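Local coordinates for protein MATE family efflux transporter (Vibrio cholerae, PDB 6IDP) that probably extrudes drugs and other foreign compounds across the bacterial membrane as a proton-dependent multidrug transporter of the MATE family, at residues V108-R113 with W136-A141; L395-L400 with A414-I419. All coordinates share one frame; numbering follows the deposited sequence.

Contact 1: V108-R113 with W136-A141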
loop_
_atom_site.group_PDB
_atom_site.type_symbol
_atom_site.label_atom_id
_atom_site.label_comp_id
_atom_site.label_asym_id
_atom_site.label_seq_id
_atom_site.Cartn_x
_atom_site.Cartn_y
_atom_site.Cartn_z
ATOM N N VAL A 108 18.166 -13.992 -5.785
ATOM C CA VAL A 108 17.598 -15.050 -6.614
ATOM C C VAL A 108 16.822 -14.478 -7.799
ATOM O O VAL A 108 16.667 -15.143 -8.821
ATOM C CB VAL A 108 16.674 -15.985 -5.796
ATOM C CG1 VAL A 108 17.400 -16.492 -4.560
ATOM C CG2 VAL A 108 15.385 -15.279 -5.409
ATOM N N LEU A 109 16.348 -13.242 -7.666
ATOM C CA LEU A 109 15.616 -12.598 -8.748
ATOM C C LEU A 109 16.554 -12.205 -9.884
ATOM O O LEU A 109 16.223 -12.377 -11.057
ATOM C CB LEU A 109 14.860 -11.371 -8.236
ATOM C CG LEU A 109 13.656 -11.654 -7.334
ATOM C CD1 LEU A 109 12.961 -10.363 -6.940
ATOM C CD2 LEU A 109 12.688 -12.607 -8.015
ATOM N N TYR A 110 17.727 -11.681 -9.538
ATOM C CA TYR A 110 18.712 -11.328 -10.549
ATOM C C TYR A 110 19.295 -12.586 -11.184
ATOM O O TYR A 110 19.620 -12.600 -12.370
ATOM C CB TYR A 110 19.832 -10.467 -9.958
ATOM C CG TYR A 110 20.776 -9.934 -11.011
ATOM C CD1 TYR A 110 20.496 -8.755 -11.686
ATOM C CD2 TYR A 110 21.937 -10.621 -11.343
ATOM C CE1 TYR A 110 21.348 -8.268 -12.657
ATOM C CE2 TYR A 110 22.799 -10.143 -12.314
ATOM C CZ TYR A 110 22.498 -8.966 -12.967
ATOM O OH TYR A 110 23.352 -8.484 -13.932
ATOM N N LEU A 111 19.421 -13.639 -10.384
ATOM C CA LEU A 111 19.936 -14.916 -10.870
ATOM C C LEU A 111 19.014 -15.535 -11.915
ATOM O O LEU A 111 19.473 -16.161 -12.869
ATOM C CB LEU A 111 20.128 -15.890 -9.704
ATOM C CG LEU A 111 21.565 -16.201 -9.276
ATOM C CD1 LEU A 111 22.428 -14.949 -9.298
ATOM C CD2 LEU A 111 21.583 -16.854 -7.901
ATOM N N LEU A 112 17.711 -15.351 -11.733
ATOM C CA LEU A 112 16.724 -15.958 -12.616
ATOM C C LEU A 112 16.032 -14.918 -13.490
ATOM O O LEU A 112 14.865 -15.084 -13.845
ATOM C CB LEU A 112 15.680 -16.723 -11.799
ATOM C CG LEU A 112 16.194 -17.701 -10.740
ATOM C CD1 LEU A 112 15.049 -18.189 -9.863
ATOM C CD2 LEU A 112 16.918 -18.871 -11.386
ATOM N N ARG A 113 16.749 -13.855 -13.841
ATOM C CA ARG A 113 16.157 -12.772 -14.619
ATOM C C ARG A 113 15.729 -13.238 -16.014
ATOM O O ARG A 113 14.631 -12.913 -16.461
ATOM C CB ARG A 113 17.123 -11.583 -14.719
ATOM C CG ARG A 113 18.468 -11.881 -15.363
ATOM C CD ARG A 113 19.441 -10.723 -15.183
ATOM N NE ARG A 113 20.700 -10.981 -15.873
ATOM C CZ ARG A 113 21.652 -11.779 -15.405
ATOM N NH1 ARG A 113 21.487 -12.397 -14.243
ATOM N NH2 ARG A 113 22.768 -11.966 -16.098
ATOM N N TRP A 136 21.369 -2.021 -10.112
ATOM C CA TRP A 136 21.077 -0.778 -9.413
ATOM C C TRP A 136 19.670 -0.778 -8.827
ATOM O O TRP A 136 19.457 -0.310 -7.707
ATOM C CB TRP A 136 21.245 0.415 -10.353
ATOM C CG TRP A 136 22.644 0.600 -10.856
ATOM C CD1 TRP A 136 23.122 0.263 -12.089
ATOM C CD2 TRP A 136 23.746 1.172 -10.140
ATOM N NE1 TRP A 136 24.453 0.588 -12.184
ATOM C CE2 TRP A 136 24.860 1.148 -11.001
ATOM C CE3 TRP A 136 23.899 1.699 -8.854
ATOM C CZ2 TRP A 136 26.109 1.631 -10.618
ATOM C CZ3 TRP A 136 25.139 2.181 -8.477
ATOM C CH2 TRP A 136 26.227 2.143 -9.355
ATOM N N TRP A 137 18.709 -1.304 -9.580
ATOM C CA TRP A 137 17.316 -1.221 -9.162
ATOM C C TRP A 137 16.998 -2.120 -7.969
ATOM O O TRP A 137 16.282 -1.707 -7.062
ATOM C CB TRP A 137 16.370 -1.554 -10.320
ATOM C CG TRP A 137 14.952 -1.380 -9.901
ATOM C CD1 TRP A 137 14.225 -0.228 -9.936
ATOM C CD2 TRP A 137 14.100 -2.378 -9.331
ATOM N NE1 TRP A 137 12.965 -0.451 -9.439
ATOM C CE2 TRP A 137 12.864 -1.763 -9.059
ATOM C CE3 TRP A 137 14.261 -3.733 -9.031
ATOM C CZ2 TRP A 137 11.793 -2.457 -8.504
ATOM C CZ3 TRP A 137 13.198 -4.419 -8.480
ATOM C CH2 TRP A 137 11.979 -3.782 -8.223
ATOM N N LEU A 138 17.510 -3.346 -7.978
ATOM C CA LEU A 138 17.304 -4.249 -6.848
ATOM C C LEU A 138 17.962 -3.687 -5.592
ATOM O O LEU A 138 17.463 -3.873 -4.481
ATOM C CB LEU A 138 17.847 -5.649 -7.153
ATOM C CG LEU A 138 16.945 -6.531 -8.021
ATOM C CD1 LEU A 138 17.679 -7.780 -8.483
ATOM C CD2 LEU A 138 15.681 -6.902 -7.255
ATOM N N ALA A 139 19.077 -2.988 -5.780
ATOM C CA ALA A 139 19.763 -2.325 -4.676
ATOM C C ALA A 139 18.895 -1.214 -4.092
ATOM O O ALA A 139 18.879 -0.994 -2.883
ATOM C CB ALA A 139 21.096 -1.767 -5.142
ATOM N N SER A 140 18.177 -0.514 -4.966
ATOM C CA SER A 140 17.258 0.536 -4.548
ATOM C C SER A 140 16.034 -0.062 -3.867
ATOM O O SER A 140 15.463 0.540 -2.959
ATOM C CB SER A 140 16.827 1.391 -5.746
ATOM O OG SER A 140 15.993 0.651 -6.618
ATOM N N ALA A 141 15.631 -1.247 -4.315
ATOM C CA ALA A 141 14.493 -1.933 -3.716
ATOM C C ALA A 141 14.823 -2.374 -2.292
ATOM O O ALA A 141 13.982 -2.287 -1.397
ATOM C CB ALA A 141 14.082 -3.126 -4.566
#

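Contact 2: L395-L400 with A414-I419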
loop_
_atom_site.group_PDB
_atom_site.type_symbol
_atom_site.label_atom_id
_atom_site.label_comp_id
_atom_site.label_asym_id
_atom_site.label_seq_id
_atom_site.Cartn_x
_atom_site.Cartn_y
_atom_site.Cartn_z
ATOM N N LEU A 395 -15.014 -9.031 -8.985
ATOM C CA LEU A 395 -14.845 -9.634 -10.304
ATOM C C LEU A 395 -16.132 -10.255 -10.869
ATOM O O LEU A 395 -16.405 -10.091 -12.056
ATOM C CB LEU A 395 -13.727 -10.683 -10.274
ATOM C CG LEU A 395 -12.297 -10.138 -10.195
ATOM C CD1 LEU A 395 -11.281 -11.275 -10.179
ATOM C CD2 LEU A 395 -12.013 -9.180 -11.344
ATOM N N PRO A 396 -16.925 -10.968 -10.040
ATOM C CA PRO A 396 -18.176 -11.465 -10.627
ATOM C C PRO A 396 -19.118 -10.345 -11.067
ATOM O O PRO A 396 -19.781 -10.485 -12.093
ATOM C CB PRO A 396 -18.800 -12.279 -9.488
ATOM C CG PRO A 396 -17.656 -12.688 -8.651
ATOM C CD PRO A 396 -16.701 -11.532 -8.695
ATOM N N CYS A 397 -19.174 -9.253 -10.309
ATOM C CA CYS A 397 -20.047 -8.139 -10.668
ATOM C C CYS A 397 -19.539 -7.412 -11.913
ATOM O O CYS A 397 -20.332 -6.971 -12.743
ATOM C CB CYS A 397 -20.187 -7.160 -9.497
ATOM S SG CYS A 397 -21.338 -7.704 -8.202
ATOM N N LEU A 398 -18.220 -7.295 -12.040
ATOM C CA LEU A 398 -17.617 -6.728 -13.242
ATOM C C LEU A 398 -17.970 -7.546 -14.476
ATOM O O LEU A 398 -18.317 -6.992 -15.518
ATOM C CB LEU A 398 -16.097 -6.645 -13.110
ATOM C CG LEU A 398 -15.526 -5.621 -12.130
ATOM C CD1 LEU A 398 -14.021 -5.511 -12.315
ATOM C CD2 LEU A 398 -16.200 -4.275 -12.310
ATOM N N TRP A 399 -17.874 -8.866 -14.351
ATOM C CA TRP A 399 -18.117 -9.750 -15.478
ATOM C C TRP A 399 -19.587 -9.751 -15.871
ATOM O O TRP A 399 -19.914 -9.778 -17.054
ATOM C CB TRP A 399 -17.653 -11.175 -15.165
ATOM C CG TRP A 399 -17.674 -12.069 -16.369
ATOM C CD1 TRP A 399 -16.743 -12.121 -17.365
ATOM C CD2 TRP A 399 -18.680 -13.033 -16.708
ATOM N NE1 TRP A 399 -17.103 -13.059 -18.302
ATOM C CE2 TRP A 399 -18.287 -13.634 -17.922
ATOM C CE3 TRP A 399 -19.870 -13.449 -16.104
ATOM C CZ2 TRP A 399 -19.044 -14.628 -18.541
ATOM C CZ3 TRP A 399 -20.620 -14.435 -16.722
ATOM C CH2 TRP A 399 -20.204 -15.013 -17.927
ATOM N N LEU A 400 -20.469 -9.719 -14.877
ATOM C CA LEU A 400 -21.905 -9.681 -15.133
ATOM C C LEU A 400 -22.315 -8.394 -15.850
ATOM O O LEU A 400 -23.083 -8.426 -16.812
ATOM C CB LEU A 400 -22.691 -9.824 -13.827
ATOM C CG LEU A 400 -22.811 -11.237 -13.256
ATOM C CD1 LEU A 400 -23.597 -11.233 -11.951
ATOM C CD2 LEU A 400 -23.462 -12.159 -14.271
ATOM N N ALA A 414 -18.765 -2.528 -10.797
ATOM C CA ALA A 414 -17.772 -2.060 -9.836
ATOM C C ALA A 414 -18.452 -1.357 -8.668
ATOM O O ALA A 414 -18.036 -1.493 -7.518
ATOM C CB ALA A 414 -16.773 -1.130 -10.509
ATOM N N LEU A 415 -19.503 -0.605 -8.977
ATOM C CA LEU A 415 -20.298 0.073 -7.962
ATOM C C LEU A 415 -20.954 -0.928 -7.015
ATOM O O LEU A 415 -20.829 -0.817 -5.796
ATOM C CB LEU A 415 -21.362 0.951 -8.624
ATOM C CG LEU A 415 -22.529 1.424 -7.754
ATOM C CD1 LEU A 415 -22.048 2.329 -6.642
ATOM C CD2 LEU A 415 -23.565 2.132 -8.609
ATOM N N VAL A 416 -21.655 -1.902 -7.587
ATOM C CA VAL A 416 -22.348 -2.911 -6.794
ATOM C C VAL A 416 -21.356 -3.748 -5.994
ATOM O O VAL A 416 -21.555 -3.992 -4.804
ATOM C CB VAL A 416 -23.202 -3.834 -7.680
ATOM C CG1 VAL A 416 -23.802 -4.966 -6.854
ATOM C CG2 VAL A 416 -24.295 -3.034 -8.370
ATOM N N GLY A 417 -20.282 -4.171 -6.654
ATOM C CA GLY A 417 -19.265 -4.990 -6.022
ATOM C C GLY A 417 -18.626 -4.322 -4.820
ATOM O O GLY A 417 -18.456 -4.950 -3.774
ATOM N N ASN A 418 -18.276 -3.048 -4.964
ATOM C CA ASN A 418 -17.639 -2.308 -3.883
ATOM C C ASN A 418 -18.551 -2.154 -2.672
ATOM O O ASN A 418 -18.114 -2.309 -1.533
ATOM C CB ASN A 418 -17.188 -0.930 -4.369
ATOM C CG ASN A 418 -15.951 -0.996 -5.242
ATOM O OD1 ASN A 418 -15.228 -1.992 -5.237
ATOM N ND2 ASN A 418 -15.696 0.070 -5.992
ATOM N N ILE A 419 -19.819 -1.850 -2.928
ATOM C CA ILE A 419 -20.792 -1.647 -1.865
ATOM C C ILE A 419 -21.034 -2.930 -1.079
ATOM O O ILE A 419 -21.052 -2.917 0.156
ATOM C CB ILE A 419 -22.124 -1.130 -2.429
ATOM C CG1 ILE A 419 -21.972 0.331 -2.854
ATOM C CG2 ILE A 419 -23.247 -1.281 -1.404
ATOM C CD1 ILE A 419 -23.234 0.937 -3.419
#

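Contact 1: V108-R113 with W136-A141
Leu-138 of helix 124-156 reaches across to Tyr-110 and Leu-109 near the C-terminal end of helix 84-111, and both branches of its fork are used. CD1 does the closer packing, lying 3.7 Å from Tyr-110 CB and 4.0 Å from Tyr-110 N, so it rests where the side chain leaves the backbone and at the edge of the phenol ring, not over a face. CD2 meets Leu-109 CD1 more loosely, at 4.4 Å. Leu-138 CG stands anti to its carbonyl carbon (chi1 -79°), which directs the fork to Tyr-110 and Leu-109; the backbones stay apart, with 8.1 Å between Tyr-110 CA and Leu-138 CA. No hydrogen bond joins the two segments.

The ring of Tyr-110 is also gripped from its own side of the contact. With CG anti to the backbone N (chi1 -173°), the ring swings toward the C-terminal end of helix 84-111, where Arg-113 lies along one face: Arg-113 CD is 4.0 Å above the ring plane, and Tyr-110 CZ is 3.7 Å above the guanidinium plane, both offset toward the rim. Arg-113 NH1 donates to Tyr-110 O at 2.7 Å (152°), the acceptor lying in the guanidinium plane, and so ties off a carbonyl of the last helical turn. Asp-131 secures both side chains, its OD1 in a salt bridge with Arg-113 NE and its backbone O hydrogen-bonded to Tyr-110 OH.

Tyr-110 and Leu-138 are buried, whereas Leu-109 is partly exposed and Val-108, Leu-111 and Leu-112 are exposed; a bound monoolein touches both Tyr-110 and Leu-138. The arrangement is apolar packing between two long helices of the MATE helical bundle, separated in the chain by the short helix 113-119.

Contact 2: L395-L400 with A414-I419
This is a close antiparallel helix-helix contact inside the last helical hairpin of the chain: segments 395-400 and 414-419 run at 161° to each other, with their axes 8.0 Å apart at closest approach. Gly-417, with no side chain, lets Cys-397 come near, and the small Ala-414 does the same for Leu-398. Cys-397 CA lies 5.7 Å from Gly-417 CA, and Leu-398 CA 5.8 Å from Ala-414 CA.

Cys-397 points toward the bare backbone of Gly-417, its CB 4.2 Å from Gly-417 CA. Its SG, held anti to the carbonyl carbon (chi1 -78°), settles against Val-416, 3.9 Å from Val-416 CG1; these contacts are van der Waals in character. Val-416 supplies that methyl because CG1 is anti to its backbone N (chi1 174°), and it forms a flank of the contact less deeply enclosed than its neighbours.

On the other flank Leu-398 leaves its helix obliquely and bends its end back over Ala-414. Its CD2 rests against the backbone and methyl of that residue, 3.5 Å from Ala-414 N and 3.7 Å from Ala-414 CB. Leu-410 packs on Leu-398 and Tyr-394 on Ala-414, extending the apolar layer along the hairpin. No hydrogen bond crosses between the segments. The polar group of Asn-418 is turned off this interface, its OD1 taken by Arg-389 NH2 and its ND2 donating to Ser-359 OG.

Pro-396, whose N can make no bond to the preceding turn, kinks the first helix just before Cys-397. Bound monoolein lies near Val-416 and touches Ile-419. Close antiparallel packing at a glycine and an alanine is common between transmembrane helices, and here it joins two arms within residues 379-435 of the all-helical MATE fold.

In the fold
Contact 1 joins two separate helices, contact 2 two arms within residues 379-435. Most of the touching residues are buried in both, yet the contacts sit far apart, with centres about 37 Å from each other and nearest atoms about 24 Å apart. Each lies well out from the middle of the chain, its centre about 21 Å (contact 1) or 22 Å (contact 2) from the chain's centre, and near bound lipid. Their chemistry differs: contact 1 spans more widely spaced backbones with longer side chains, beside a helix end rich in polar bonds, whereas contact 2 is mid-helix, apolar and closer, at a glycine and an alanine.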